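Local coordinates for protein glycosyl hydrolase, BNR repeat (PDB 3B7F) that is thought to act as a hydrolase, possibly on glycosidic bonds, and folds into a seven-bladed beta-propeller, at residues G21-L26 against T347-A352; R98-N103 against A148-V153; T340-A345 against L382-A387; Q239-P244 against I283-R288; D63-E68 against G129-G134. All blocks are in the same frame, centred on the assembly; numbering follows the deposited sequence. Where two conformers were deposited one is given.

Interaction 1. Residues G21-L26 against T347-A352; sequences GPVMLL and TADAHA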
# COMPACT_ATOMS: atom_id res chain seq x y z
N GLY A 21 -0.91 -1.02 -23.99
CA GLY A 21 -2.24 -0.44 -24.11
C GLY A 21 -2.65 0.50 -22.96
O GLY A 21 -1.80 1.00 -22.22
N PRO A 22 -3.97 0.76 -22.84
CA PRO A 22 -4.48 1.68 -21.85
C PRO A 22 -4.20 1.27 -20.42
O PRO A 22 -4.21 0.08 -20.11
CB PRO A 22 -6.00 1.63 -22.07
CG PRO A 22 -6.16 1.29 -23.47
CD PRO A 22 -5.09 0.21 -23.64
N VAL A 23 -3.92 2.26 -19.58
CA VAL A 23 -3.74 2.08 -18.15
C VAL A 23 -4.96 2.70 -17.45
O VAL A 23 -5.56 3.68 -17.92
CB VAL A 23 -2.42 2.74 -17.66
CG1 VAL A 23 -2.31 2.76 -16.14
CG2 VAL A 23 -1.23 2.01 -18.24
N MSE A 24 -5.32 2.11 -16.31
CA MSE A 24 -6.38 2.60 -15.49
C MSE A 24 -5.80 2.84 -14.12
O MSE A 24 -4.95 2.09 -13.68
CB MSE A 24 -7.50 1.58 -15.42
CG MSE A 24 -8.69 2.04 -14.55
SE MSE A 24 -10.32 1.00 -14.86
CE MSE A 24 -10.69 1.75 -16.64
N LEU A 25 -6.24 3.91 -13.46
CA LEU A 25 -5.84 4.22 -12.08
C LEU A 25 -7.14 4.24 -11.30
O LEU A 25 -8.08 4.83 -11.74
CB LEU A 25 -5.11 5.56 -11.95
CG LEU A 25 -3.84 5.77 -12.78
CD1 LEU A 25 -3.38 7.20 -12.57
CD2 LEU A 25 -2.72 4.75 -12.44
N LEU A 26 -7.15 3.56 -10.16
CA LEU A 26 -8.31 3.40 -9.28
C LEU A 26 -7.99 4.28 -8.09
O LEU A 26 -7.07 3.95 -7.34
CB LEU A 26 -8.43 1.94 -8.85
CG LEU A 26 -8.22 0.85 -9.91
CD1 LEU A 26 -8.40 -0.56 -9.24
CD2 LEU A 26 -9.15 1.05 -11.09
N THR A 347 1.63 4.27 -7.08
CA THR A 347 1.52 3.01 -7.81
C THR A 347 2.33 3.12 -9.08
O THR A 347 2.76 4.21 -9.48
CB THR A 347 0.05 2.67 -8.13
OG1 THR A 347 -0.07 1.32 -8.58
CG2 THR A 347 -0.51 3.63 -9.19
N ALA A 348 2.54 1.97 -9.71
CA ALA A 348 3.28 1.92 -10.94
C ALA A 348 2.59 0.93 -11.88
O ALA A 348 1.88 0.05 -11.42
CB ALA A 348 4.77 1.54 -10.66
N ASP A 349 2.71 1.15 -13.18
CA ASP A 349 2.18 0.22 -14.18
C ASP A 349 3.29 -0.80 -14.58
O ASP A 349 4.38 -0.75 -14.02
CB ASP A 349 1.55 0.97 -15.36
CG ASP A 349 2.55 1.73 -16.21
OD1 ASP A 349 3.66 1.22 -16.48
OD2 ASP A 349 2.20 2.86 -16.64
N ALA A 350 2.98 -1.70 -15.52
CA ALA A 350 3.93 -2.72 -16.00
C ALA A 350 4.26 -2.50 -17.48
O ALA A 350 4.64 -3.44 -18.17
CB ALA A 350 3.36 -4.14 -15.76
N HIS A 351 4.10 -1.27 -17.97
CA HIS A 351 4.46 -0.94 -19.35
C HIS A 351 5.96 -0.79 -19.46
O HIS A 351 6.67 -0.87 -18.46
CB HIS A 351 3.75 0.34 -19.81
CG HIS A 351 2.32 0.15 -20.16
ND1 HIS A 351 1.47 -0.64 -19.42
CD2 HIS A 351 1.56 0.69 -21.15
CE1 HIS A 351 0.26 -0.61 -19.95
NE2 HIS A 351 0.29 0.20 -21.00
N ALA A 352 6.43 -0.62 -20.69
CA ALA A 352 7.84 -0.38 -20.99
C ALA A 352 7.92 0.95 -21.73
O ALA A 352 7.41 1.06 -22.84
CB ALA A 352 8.41 -1.51 -21.85

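Interaction 2. Residues R98-N103 against A148-V153; sequences RPPAFN and ASWEPV. With EDO (1,2-ethanediol), chain Q.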
# COMPACT_ATOMS: atom_id res chain seq x y z
N ARG A 98 -21.18 -10.71 3.95
CA ARG A 98 -20.55 -10.75 5.27
C ARG A 98 -19.22 -9.97 5.24
O ARG A 98 -18.17 -10.54 4.94
CB ARG A 98 -20.32 -12.19 5.73
CG ARG A 98 -19.70 -12.34 7.12
CD ARG A 98 -19.27 -13.77 7.41
NE ARG A 98 -18.46 -13.84 8.63
CZ ARG A 98 -17.79 -14.91 9.07
NH1 ARG A 98 -17.79 -16.07 8.39
NH2 ARG A 98 -17.08 -14.81 10.20
N PRO A 99 -19.24 -8.66 5.57
CA PRO A 99 -17.97 -7.94 5.58
C PRO A 99 -17.11 -8.29 6.81
O PRO A 99 -17.62 -8.93 7.72
CB PRO A 99 -18.41 -6.48 5.63
CG PRO A 99 -19.71 -6.51 6.36
CD PRO A 99 -20.37 -7.77 5.90
N PRO A 100 -15.82 -7.91 6.81
CA PRO A 100 -14.95 -8.15 7.96
C PRO A 100 -15.52 -7.65 9.31
O PRO A 100 -15.93 -6.50 9.43
CB PRO A 100 -13.69 -7.36 7.59
CG PRO A 100 -13.62 -7.47 6.14
CD PRO A 100 -15.05 -7.28 5.71
N ALA A 101 -15.57 -8.55 10.29
CA ALA A 101 -16.07 -8.25 11.62
C ALA A 101 -15.39 -9.18 12.57
O ALA A 101 -15.29 -10.37 12.27
CB ALA A 101 -17.57 -8.45 11.71
N PHE A 102 -14.90 -8.67 13.69
CA PHE A 102 -14.27 -9.50 14.71
C PHE A 102 -15.32 -10.41 15.35
O PHE A 102 -16.51 -10.06 15.43
CB PHE A 102 -13.61 -8.65 15.81
CG PHE A 102 -12.44 -7.81 15.35
CD1 PHE A 102 -11.20 -8.38 15.10
CD2 PHE A 102 -12.57 -6.44 15.22
CE1 PHE A 102 -10.11 -7.60 14.70
CE2 PHE A 102 -11.48 -5.65 14.83
CZ PHE A 102 -10.26 -6.24 14.57
N ASN A 103 -14.90 -11.58 15.82
CA ASN A 103 -15.80 -12.50 16.53
C ASN A 103 -16.28 -11.88 17.86
O ASN A 103 -15.61 -10.99 18.41
CB ASN A 103 -15.11 -13.86 16.82
CG ASN A 103 -14.78 -14.66 15.55
OD1 ASN A 103 -15.43 -14.51 14.51
ND2 ASN A 103 -13.77 -15.51 15.65
N ALA A 148 -17.22 -11.61 -1.29
CA ALA A 148 -18.62 -11.52 -0.87
C ALA A 148 -18.74 -11.67 0.64
O ALA A 148 -19.45 -10.90 1.28
CB ALA A 148 -19.50 -12.56 -1.61
N SER A 149 -18.01 -12.65 1.20
CA SER A 149 -18.02 -12.96 2.62
C SER A 149 -16.59 -13.06 3.13
O SER A 149 -15.70 -13.52 2.42
CB SER A 149 -18.77 -14.27 2.91
OG SER A 149 -18.16 -15.37 2.28
N TRP A 150 -16.40 -12.60 4.36
CA TRP A 150 -15.11 -12.55 5.01
C TRP A 150 -15.17 -13.21 6.36
O TRP A 150 -16.19 -13.08 7.05
CB TRP A 150 -14.72 -11.08 5.18
CG TRP A 150 -14.51 -10.38 3.86
CD1 TRP A 150 -15.46 -9.77 3.08
CD2 TRP A 150 -13.28 -10.23 3.17
NE1 TRP A 150 -14.89 -9.26 1.95
CE2 TRP A 150 -13.55 -9.55 1.96
CE3 TRP A 150 -11.96 -10.65 3.42
CZ2 TRP A 150 -12.57 -9.24 1.04
CZ3 TRP A 150 -10.99 -10.37 2.51
CH2 TRP A 150 -11.29 -9.66 1.33
N GLU A 151 -14.10 -13.92 6.74
CA GLU A 151 -13.97 -14.52 8.05
C GLU A 151 -12.61 -14.09 8.63
O GLU A 151 -11.66 -13.82 7.86
CB GLU A 151 -14.05 -16.05 7.96
CG GLU A 151 -12.76 -16.70 7.41
CD GLU A 151 -12.89 -18.16 7.01
OE1 GLU A 151 -13.85 -18.85 7.45
OE2 GLU A 151 -11.99 -18.59 6.22
N PRO A 152 -12.48 -14.02 9.97
CA PRO A 152 -11.17 -13.73 10.55
C PRO A 152 -10.11 -14.80 10.25
O PRO A 152 -10.45 -15.96 10.12
CB PRO A 152 -11.44 -13.73 12.06
CG PRO A 152 -12.86 -13.86 12.27
CD PRO A 152 -13.53 -14.17 10.99
N VAL A 153 -8.85 -14.39 10.07
CA VAL A 153 -7.75 -15.35 9.99
C VAL A 153 -7.40 -15.50 11.47
O VAL A 153 -6.63 -14.70 12.01
CB VAL A 153 -6.55 -14.91 9.14
CG1 VAL A 153 -5.38 -15.92 9.26
CG2 VAL A 153 -6.98 -14.74 7.69
C1 EDO Q . -15.59 -16.67 3.32
O1 EDO Q . -15.26 -16.43 1.94
C2 EDO Q . -14.44 -17.29 4.09
O2 EDO Q . -13.85 -18.35 3.33

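Interaction 3. Residues T340-A345 against L382-A387; sequences TVKRQA and LPHIYA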
# COMPACT_ATOMS: atom_id res chain seq x y z
N THR A 340 1.43 16.04 0.61
CA THR A 340 1.41 14.82 1.40
C THR A 340 0.97 13.68 0.47
O THR A 340 0.01 13.82 -0.26
CB THR A 340 0.48 14.99 2.61
OG1 THR A 340 0.97 16.10 3.38
CG2 THR A 340 0.43 13.72 3.48
N VAL A 341 1.72 12.59 0.47
CA VAL A 341 1.42 11.39 -0.34
C VAL A 341 1.34 10.24 0.67
O VAL A 341 2.31 9.94 1.34
CB VAL A 341 2.47 11.18 -1.46
CG1 VAL A 341 2.22 9.86 -2.29
CG2 VAL A 341 2.46 12.38 -2.37
N LYS A 342 0.15 9.66 0.82
CA LYS A 342 -0.10 8.60 1.81
C LYS A 342 0.43 7.24 1.27
O LYS A 342 0.84 7.14 0.10
CB LYS A 342 -1.58 8.55 2.20
CG LYS A 342 -2.08 9.67 3.15
CD LYS A 342 -3.61 9.65 3.18
CE LYS A 342 -4.25 10.03 4.52
NZ LYS A 342 -3.95 11.34 5.05
N ARG A 343 0.44 6.23 2.16
CA ARG A 343 1.02 4.88 1.89
C ARG A 343 0.60 4.17 0.65
O ARG A 343 1.42 3.50 0.05
CB ARG A 343 0.57 3.85 2.91
CG ARG A 343 0.91 4.04 4.23
CD ARG A 343 -0.13 3.39 5.11
NE ARG A 343 0.05 4.16 6.33
CZ ARG A 343 0.64 3.76 7.43
NH1 ARG A 343 1.03 2.52 7.60
NH2 ARG A 343 0.77 4.62 8.40
N GLN A 344 -0.71 4.19 0.39
CA GLN A 344 -1.31 3.51 -0.75
C GLN A 344 -1.49 4.45 -1.92
O GLN A 344 -2.01 4.05 -2.96
CB GLN A 344 -2.68 2.94 -0.36
CG GLN A 344 -2.65 1.84 0.69
CD GLN A 344 -3.95 1.77 1.45
OE1 GLN A 344 -4.35 2.75 2.07
NE2 GLN A 344 -4.64 0.60 1.41
N ALA A 345 -1.03 5.69 -1.79
CA ALA A 345 -1.23 6.71 -2.82
C ALA A 345 -0.14 6.80 -3.93
O ALA A 345 -0.16 7.76 -4.70
CB ALA A 345 -1.50 8.08 -2.15
N LEU A 382 -9.72 16.86 -6.63
CA LEU A 382 -10.44 15.70 -6.14
C LEU A 382 -10.41 15.81 -4.63
O LEU A 382 -9.62 16.61 -4.09
CB LEU A 382 -9.78 14.39 -6.54
CG LEU A 382 -9.80 14.06 -8.03
CD1 LEU A 382 -9.05 12.79 -8.22
CD2 LEU A 382 -11.25 13.96 -8.55
N PRO A 383 -11.29 15.06 -3.95
CA PRO A 383 -11.19 15.06 -2.50
C PRO A 383 -9.91 14.39 -2.05
O PRO A 383 -9.26 13.73 -2.84
CB PRO A 383 -12.42 14.26 -2.08
CG PRO A 383 -13.39 14.42 -3.25
CD PRO A 383 -12.46 14.27 -4.39
N HIS A 384 -9.56 14.59 -0.79
CA HIS A 384 -8.39 13.99 -0.12
C HIS A 384 -8.14 12.54 -0.56
O HIS A 384 -8.94 11.66 -0.26
CB HIS A 384 -8.68 14.09 1.40
CG HIS A 384 -7.62 13.55 2.31
ND1 HIS A 384 -6.91 14.35 3.18
CD2 HIS A 384 -7.18 12.28 2.53
CE1 HIS A 384 -6.07 13.61 3.88
NE2 HIS A 384 -6.21 12.35 3.50
N ILE A 385 -7.01 12.28 -1.23
CA ILE A 385 -6.68 10.95 -1.76
C ILE A 385 -5.96 10.02 -0.75
O ILE A 385 -4.89 10.35 -0.20
CB ILE A 385 -5.85 11.05 -3.09
CG1 ILE A 385 -6.63 11.84 -4.17
CG2 ILE A 385 -5.46 9.68 -3.61
CD1 ILE A 385 -5.72 12.46 -5.37
N TYR A 386 -6.58 8.86 -0.52
CA TYR A 386 -6.06 7.77 0.33
C TYR A 386 -5.22 6.76 -0.48
O TYR A 386 -4.13 6.39 -0.05
CB TYR A 386 -7.18 7.00 1.06
CG TYR A 386 -7.84 7.72 2.21
CD1 TYR A 386 -7.10 8.10 3.31
CD2 TYR A 386 -9.19 7.97 2.23
CE1 TYR A 386 -7.69 8.76 4.39
CE2 TYR A 386 -9.79 8.64 3.33
CZ TYR A 386 -9.03 9.03 4.40
OH TYR A 386 -9.55 9.68 5.51
N ALA A 387 -5.69 6.38 -1.67
CA ALA A 387 -5.04 5.36 -2.47
C ALA A 387 -5.16 5.57 -3.97
O ALA A 387 -6.17 6.08 -4.45
CB ALA A 387 -5.63 3.98 -2.13
O HOH W 1 -2.17 10.84 -0.58
O HOH W 2 -3.03 5.29 2.24

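Interaction 4. Residues Q239-P244 against I283-R288; sequences QHPAAP and IVVHQR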
# COMPACT_ATOMS: atom_id res chain seq x y z
N GLN A 239 6.94 -6.95 -1.71
CA GLN A 239 7.73 -8.13 -2.02
C GLN A 239 7.86 -8.08 -3.52
O GLN A 239 6.85 -7.96 -4.21
CB GLN A 239 7.00 -9.40 -1.58
CG GLN A 239 7.73 -10.71 -1.93
CD GLN A 239 7.03 -11.94 -1.39
OE1 GLN A 239 5.80 -11.94 -1.25
NE2 GLN A 239 7.80 -12.99 -1.12
N HIS A 240 9.09 -8.19 -4.04
CA HIS A 240 9.29 -8.05 -5.48
C HIS A 240 8.75 -9.28 -6.23
O HIS A 240 9.04 -10.38 -5.85
CB HIS A 240 10.75 -7.81 -5.83
CG HIS A 240 10.90 -7.21 -7.18
ND1 HIS A 240 11.05 -7.95 -8.33
CD2 HIS A 240 10.79 -5.92 -7.58
CE1 HIS A 240 11.08 -7.14 -9.37
NE2 HIS A 240 10.93 -5.90 -8.94
N PRO A 241 7.95 -9.08 -7.30
CA PRO A 241 7.38 -10.25 -7.97
C PRO A 241 8.38 -11.07 -8.79
O PRO A 241 8.19 -12.28 -8.95
CB PRO A 241 6.28 -9.63 -8.85
CG PRO A 241 6.71 -8.28 -9.09
CD PRO A 241 7.52 -7.83 -7.94
N ALA A 242 9.40 -10.40 -9.32
CA ALA A 242 10.49 -11.03 -10.07
C ALA A 242 11.56 -11.72 -9.17
O ALA A 242 12.12 -12.72 -9.58
CB ALA A 242 11.15 -9.99 -10.99
N ALA A 243 11.82 -11.17 -7.99
CA ALA A 243 12.78 -11.69 -7.01
C ALA A 243 12.10 -11.67 -5.64
O ALA A 243 12.43 -10.83 -4.80
CB ALA A 243 14.02 -10.84 -7.02
N PRO A 244 11.14 -12.59 -5.40
CA PRO A 244 10.35 -12.60 -4.13
C PRO A 244 11.12 -12.76 -2.79
O PRO A 244 10.53 -12.55 -1.73
CB PRO A 244 9.27 -13.67 -4.37
CG PRO A 244 9.75 -14.48 -5.58
CD PRO A 244 10.73 -13.67 -6.33
N ILE A 283 5.96 3.07 -0.83
CA ILE A 283 7.13 2.50 -1.53
C ILE A 283 6.57 1.68 -2.71
O ILE A 283 5.57 1.00 -2.56
CB ILE A 283 8.09 1.70 -0.59
CG1 ILE A 283 9.45 1.48 -1.27
CG2 ILE A 283 7.47 0.36 -0.14
CD1 ILE A 283 10.62 1.21 -0.30
N VAL A 284 7.22 1.76 -3.87
CA VAL A 284 6.77 1.06 -5.08
C VAL A 284 7.97 0.45 -5.77
O VAL A 284 9.01 1.09 -5.83
CB VAL A 284 6.01 2.04 -6.07
CG1 VAL A 284 5.80 1.40 -7.44
CG2 VAL A 284 4.70 2.48 -5.46
N VAL A 285 7.84 -0.77 -6.28
CA VAL A 285 8.95 -1.46 -6.98
C VAL A 285 8.64 -1.61 -8.46
O VAL A 285 7.50 -1.71 -8.85
CB VAL A 285 9.22 -2.85 -6.38
CG1 VAL A 285 9.31 -2.76 -4.93
CG2 VAL A 285 8.11 -3.89 -6.78
N HIS A 286 9.68 -1.55 -9.30
CA HIS A 286 9.56 -1.77 -10.74
C HIS A 286 9.19 -3.26 -10.91
O HIS A 286 9.83 -4.11 -10.34
CB HIS A 286 10.89 -1.42 -11.39
CG HIS A 286 10.90 -1.47 -12.89
ND1 HIS A 286 10.75 -2.64 -13.60
CD2 HIS A 286 11.14 -0.51 -13.80
CE1 HIS A 286 10.86 -2.39 -14.89
NE2 HIS A 286 11.12 -1.10 -15.04
N GLN A 287 8.12 -3.55 -11.65
CA GLN A 287 7.65 -4.93 -11.88
C GLN A 287 8.70 -5.98 -12.27
O GLN A 287 8.66 -7.10 -11.78
CB GLN A 287 6.58 -4.95 -12.97
CG GLN A 287 5.18 -4.81 -12.45
CD GLN A 287 4.69 -6.07 -11.80
OE1 GLN A 287 4.89 -7.16 -12.32
NE2 GLN A 287 4.04 -5.92 -10.65
N ARG A 288 9.59 -5.59 -13.17
CA ARG A 288 10.64 -6.44 -13.71
C ARG A 288 12.04 -6.32 -13.08
O ARG A 288 12.77 -7.30 -13.10
CB ARG A 288 10.74 -6.21 -15.21
CG ARG A 288 9.48 -6.68 -15.91
CD ARG A 288 9.54 -6.47 -17.37
NE ARG A 288 9.65 -5.07 -17.77
CZ ARG A 288 8.64 -4.19 -17.78
NH1 ARG A 288 7.41 -4.53 -17.42
NH2 ARG A 288 8.87 -2.95 -18.20

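Interaction 5. Residues D63-E68 against G129-G134; sequences DPREPE and GTWYAG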
# COMPACT_ATOMS: atom_id res chain seq x y z
N ASP A 63 -8.40 -7.55 -9.32
CA ASP A 63 -7.89 -8.91 -9.21
C ASP A 63 -7.03 -9.12 -10.48
O ASP A 63 -7.58 -9.14 -11.58
CB ASP A 63 -9.05 -9.91 -9.17
CG ASP A 63 -8.62 -11.30 -8.75
OD1 ASP A 63 -7.42 -11.63 -8.85
OD2 ASP A 63 -9.49 -12.08 -8.30
N PRO A 64 -5.70 -9.28 -10.33
CA PRO A 64 -4.88 -9.49 -11.52
C PRO A 64 -5.08 -10.90 -12.11
O PRO A 64 -4.71 -11.12 -13.25
CB PRO A 64 -3.44 -9.29 -11.02
CG PRO A 64 -3.47 -9.62 -9.62
CD PRO A 64 -4.87 -9.32 -9.11
N ARG A 65 -5.65 -11.82 -11.33
CA ARG A 65 -5.99 -13.15 -11.82
C ARG A 65 -7.18 -13.10 -12.77
O ARG A 65 -7.24 -13.89 -13.68
CB ARG A 65 -6.32 -14.09 -10.65
CG ARG A 65 -5.13 -14.32 -9.70
CD ARG A 65 -5.59 -14.95 -8.41
NE ARG A 65 -6.46 -14.05 -7.68
CZ ARG A 65 -6.99 -14.28 -6.49
NH1 ARG A 65 -6.70 -15.36 -5.78
NH2 ARG A 65 -7.78 -13.36 -5.98
N GLU A 66 -8.12 -12.19 -12.52
CA GLU A 66 -9.35 -12.02 -13.30
C GLU A 66 -9.64 -10.52 -13.38
O GLU A 66 -10.37 -9.98 -12.56
CB GLU A 66 -10.52 -12.75 -12.63
CG GLU A 66 -10.25 -14.21 -12.33
CD GLU A 66 -11.42 -14.93 -11.72
OE1 GLU A 66 -12.54 -14.76 -12.26
OE2 GLU A 66 -11.21 -15.69 -10.72
N PRO A 67 -9.06 -9.81 -14.37
CA PRO A 67 -9.14 -8.33 -14.43
C PRO A 67 -10.53 -7.70 -14.36
O PRO A 67 -10.64 -6.54 -14.00
CB PRO A 67 -8.49 -8.01 -15.78
CG PRO A 67 -7.58 -9.13 -16.02
CD PRO A 67 -8.30 -10.34 -15.52
N GLU A 68 -11.57 -8.44 -14.75
CA GLU A 68 -12.94 -7.98 -14.67
C GLU A 68 -13.43 -7.82 -13.20
O GLU A 68 -14.41 -7.16 -12.93
CB GLU A 68 -13.85 -8.91 -15.52
CG GLU A 68 -14.09 -10.38 -15.06
CD GLU A 68 -13.00 -11.43 -15.38
OE1 GLU A 68 -11.83 -11.11 -15.72
OE2 GLU A 68 -13.35 -12.63 -15.26
N GLY A 129 -10.44 -16.35 -6.44
CA GLY A 129 -11.49 -15.98 -5.51
C GLY A 129 -11.06 -15.70 -4.09
O GLY A 129 -11.87 -15.16 -3.33
N THR A 130 -9.81 -16.05 -3.73
CA THR A 130 -9.29 -15.83 -2.38
C THR A 130 -8.64 -14.44 -2.26
O THR A 130 -7.88 -14.02 -3.13
CB THR A 130 -8.29 -16.95 -1.98
OG1 THR A 130 -9.00 -18.20 -1.89
CG2 THR A 130 -7.61 -16.66 -0.62
N TRP A 131 -8.99 -13.70 -1.19
CA TRP A 131 -8.43 -12.38 -0.89
C TRP A 131 -8.15 -12.28 0.60
O TRP A 131 -8.70 -13.05 1.39
CB TRP A 131 -9.43 -11.26 -1.19
CG TRP A 131 -9.73 -11.01 -2.62
CD1 TRP A 131 -10.47 -11.79 -3.44
CD2 TRP A 131 -9.34 -9.86 -3.39
NE1 TRP A 131 -10.54 -11.22 -4.69
CE2 TRP A 131 -9.85 -10.04 -4.69
CE3 TRP A 131 -8.59 -8.71 -3.11
CZ2 TRP A 131 -9.65 -9.09 -5.70
CZ3 TRP A 131 -8.39 -7.78 -4.12
CH2 TRP A 131 -8.91 -7.98 -5.39
N TYR A 132 -7.29 -11.33 0.96
CA TYR A 132 -7.05 -10.95 2.35
C TYR A 132 -7.45 -9.50 2.52
O TYR A 132 -7.37 -8.73 1.59
CB TYR A 132 -5.60 -11.13 2.78
CG TYR A 132 -5.18 -12.57 2.84
CD1 TYR A 132 -5.35 -13.31 4.01
CD2 TYR A 132 -4.65 -13.19 1.73
CE1 TYR A 132 -5.00 -14.63 4.06
CE2 TYR A 132 -4.29 -14.50 1.77
CZ TYR A 132 -4.46 -15.22 2.93
OH TYR A 132 -4.07 -16.54 2.92
N ALA A 133 -7.92 -9.16 3.72
CA ALA A 133 -8.28 -7.82 4.10
C ALA A 133 -7.58 -7.47 5.42
O ALA A 133 -7.52 -8.31 6.34
CB ALA A 133 -9.77 -7.68 4.25
N GLY A 134 -7.05 -6.25 5.49
CA GLY A 134 -6.44 -5.69 6.69
C GLY A 134 -7.33 -4.55 7.19
O GLY A 134 -7.75 -3.72 6.40
O HOH W 3 -11.97 -11.90 -7.27
O HOH W 4 -9.57 -14.88 -8.71

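Interaction 1. Residues G21-L26 against T347-A352
V23 and H351 pass each other running opposite ways at a seam between two blades of the seven-bladed beta-propeller. Segment 21-26 leads into strand 24-29 of the blade built from both chain ends, while 347-352 leaves strand 346-348, the innermost of the blade before it. The segments run antiparallel, but the CA atoms of V23 and D349 stay 7.4 Å apart, so side chains rather than a shared sheet fill the gap. V23 CG2, anti to its own carbonyl carbon, lies over one face of the imidazole, offset toward the rim and 3.5 Å from H351 CE1. This is a CH-pi contact suited to a branched apolar residue. Further inward L25 lies aslant T347, CD2 meeting the methyl CG2 at 4.1 Å, while T347 OG1 bonds to the backbone of S390. D349 shapes the turn: its OD1 accepts from H351 N at 2.9 Å, from above the carboxylate plane, forming an Asx turn, and its OD2 serves R42 and Y357. G21 has a positive phi (86°), which suits a residue without a side chain. Its carbonyl oxygen lies near the imidazole plane, where H351 NE2 donates to G21 O over a notably short 2.5 Å.

Interaction 2. Residues R98-N103 against A148-V153
W150 meets P100 and the backbone of R98 where the loop after strand 94-95 passes the outer edge of the next propeller blade. In the tight part W150 N donates to R98 O at 2.8 Å and R98 N returns a bond to A148 O at 3.2 Å, a single beta bridge of R98 with S149. P100 flanks the indole, its CD over the five-membered ring, 3.9 Å from the centroid, a CH-pi contact that suits a rigid proline on a buried aromatic. W150 ends the run from S143 to W150, which matches the Asp-box signature of BNR repeats, and S149 OG bonds to D145 within it.

The solvent side is looser. R98, extended with CG anti to the backbone N (chi1 -178°), lays its guanidinium across W150 O and E151 CA. NE comes within 2.9 Å of W150 O, at too poor an angle for a hydrogen bond. N103 OD1 rests 3.5 Å from P152 CG, and an ethanediol, probably from the crystallisation liquor, donates to S149 O. R98 NH1 and E151 OE1 stay 4.9 Å apart, so their opposite charges probably add only mild attraction to a contact held by backbone bonds and apolar surfaces.

Interaction 3. Residues T340-A345 against L382-A387
H384 takes the tip of K342 where strand 385-391, the innermost of the blade that closes the beta-propeller with the N-terminal strands, faces the loop leading into the previous blade. H384 CG is anti to the backbone N (chi1 -180°), and the ring offers NE2 in its plane to K342 NZ at 2.9 Å; a flexible lysine can bend to reach it. At I385 the backbone does the work: its O accepts a hydrogen bond from a water that in turn accepts one from K342 N. At Y386 the lysine chain runs beside the tyrosine ring, K342 CE coming 3.6 Å from Y386 CD1. Y386 O receives a second water, bonded to N and OE1 of Q344, which belongs to the type I turn from K342 to A345; Q344 NE2 donates to F118 O. Y386 and A387 both face A28, a classic beta bulge. Small A387 fits the turn: its CB is 3.6 Å from Q344 CB, and its CA lies 3.3 Å from Q344 O in a CA-H...O contact.

Interaction 4. Residues Q239-P244 against I283-R288
H240 reaches across to V285 and H286 between two adjacent blades of the beta-propeller: its loop follows strand 234-239, the innermost of one blade, and the partner segment ends strand 282-285, innermost in the next. P241 CD lies over a face of the H240 ring, P241 CG sits 3.5 Å from Q287 O, and P241 and V285 meet tip to tip. H286 ND1 accepts from R288 N, a bond within the bend that follows the strand. From H240 CB the chain continues to CG, anti to the backbone N (chi1 -160°), which carries the ring toward the partner. Along one rim CD2 packs 3.5 Å from V285 CG2, a compact apolar neighbour. On the other, ND1 accepts a weak bond from A243 N at 3.3 Å, and CE1 comes 3.4 Å from Q287 O. At the tip, H240 NE2 donates to H286 O at a short 2.5 Å, nearly in line with the C=O bond (173°), with that oxygen tilted from the imidazole plane.

Interaction 5. Residues D63-E68 against G129-G134
R65 grips T130 O with both terminal nitrogens: NH2 donates at 2.9 Å and NH1 weakly at 3.2 Å. NH2 also sits over one face of the W131 indole, near its rim; the guanidinium is turned 72° to the ring, and with R65 CZ 5.3 Å from the five-membered ring centroid any cation-pi attraction is weak. D63 CB packs against W131 CZ2 at 3.6 Å. D63 also positions the arginine: its OD1 uses the syn lone pair for R65 NE at 2.9 Å, a salt bridge in the guanidinium plane, and accepts R65 N to form an Asx turn. An aspartate is short enough to do both. Outside this, one water joins D63 OD2 to W131 NE1, and another links D63 OD2, E66 OE2 and G129 N. Positive phi suits G129, R65 NH1 also serves H124 O, and E66 OE1 pairs with R69. The whole joins the first turn of one blade to the second strand of the next, an inter-blade contact of the beta-propeller.

In the fold
All five contacts join neighbouring blades; interactions 1 and 3 lie at the same seam, and interaction 3 is nearest the centre of the chain, about 11 Å from it. Interactions 1 and 4 touch directly: R288 NH2 probably bonds to H351 O at 3.0 Å, and R288 NH1 to A350 O, so R288 bridges the intervening seam and ties the two contacts together. Interactions 2 and 5 share a seam, with W150 CZ3 packing 3.4 Å from A133 CB. Interactions 1 and 2 are farthest apart, their centres about 31 Å from each other. No active site is established; an ethanediol about 3 Å from the H384 side chain in interaction 3 may mark a pocket.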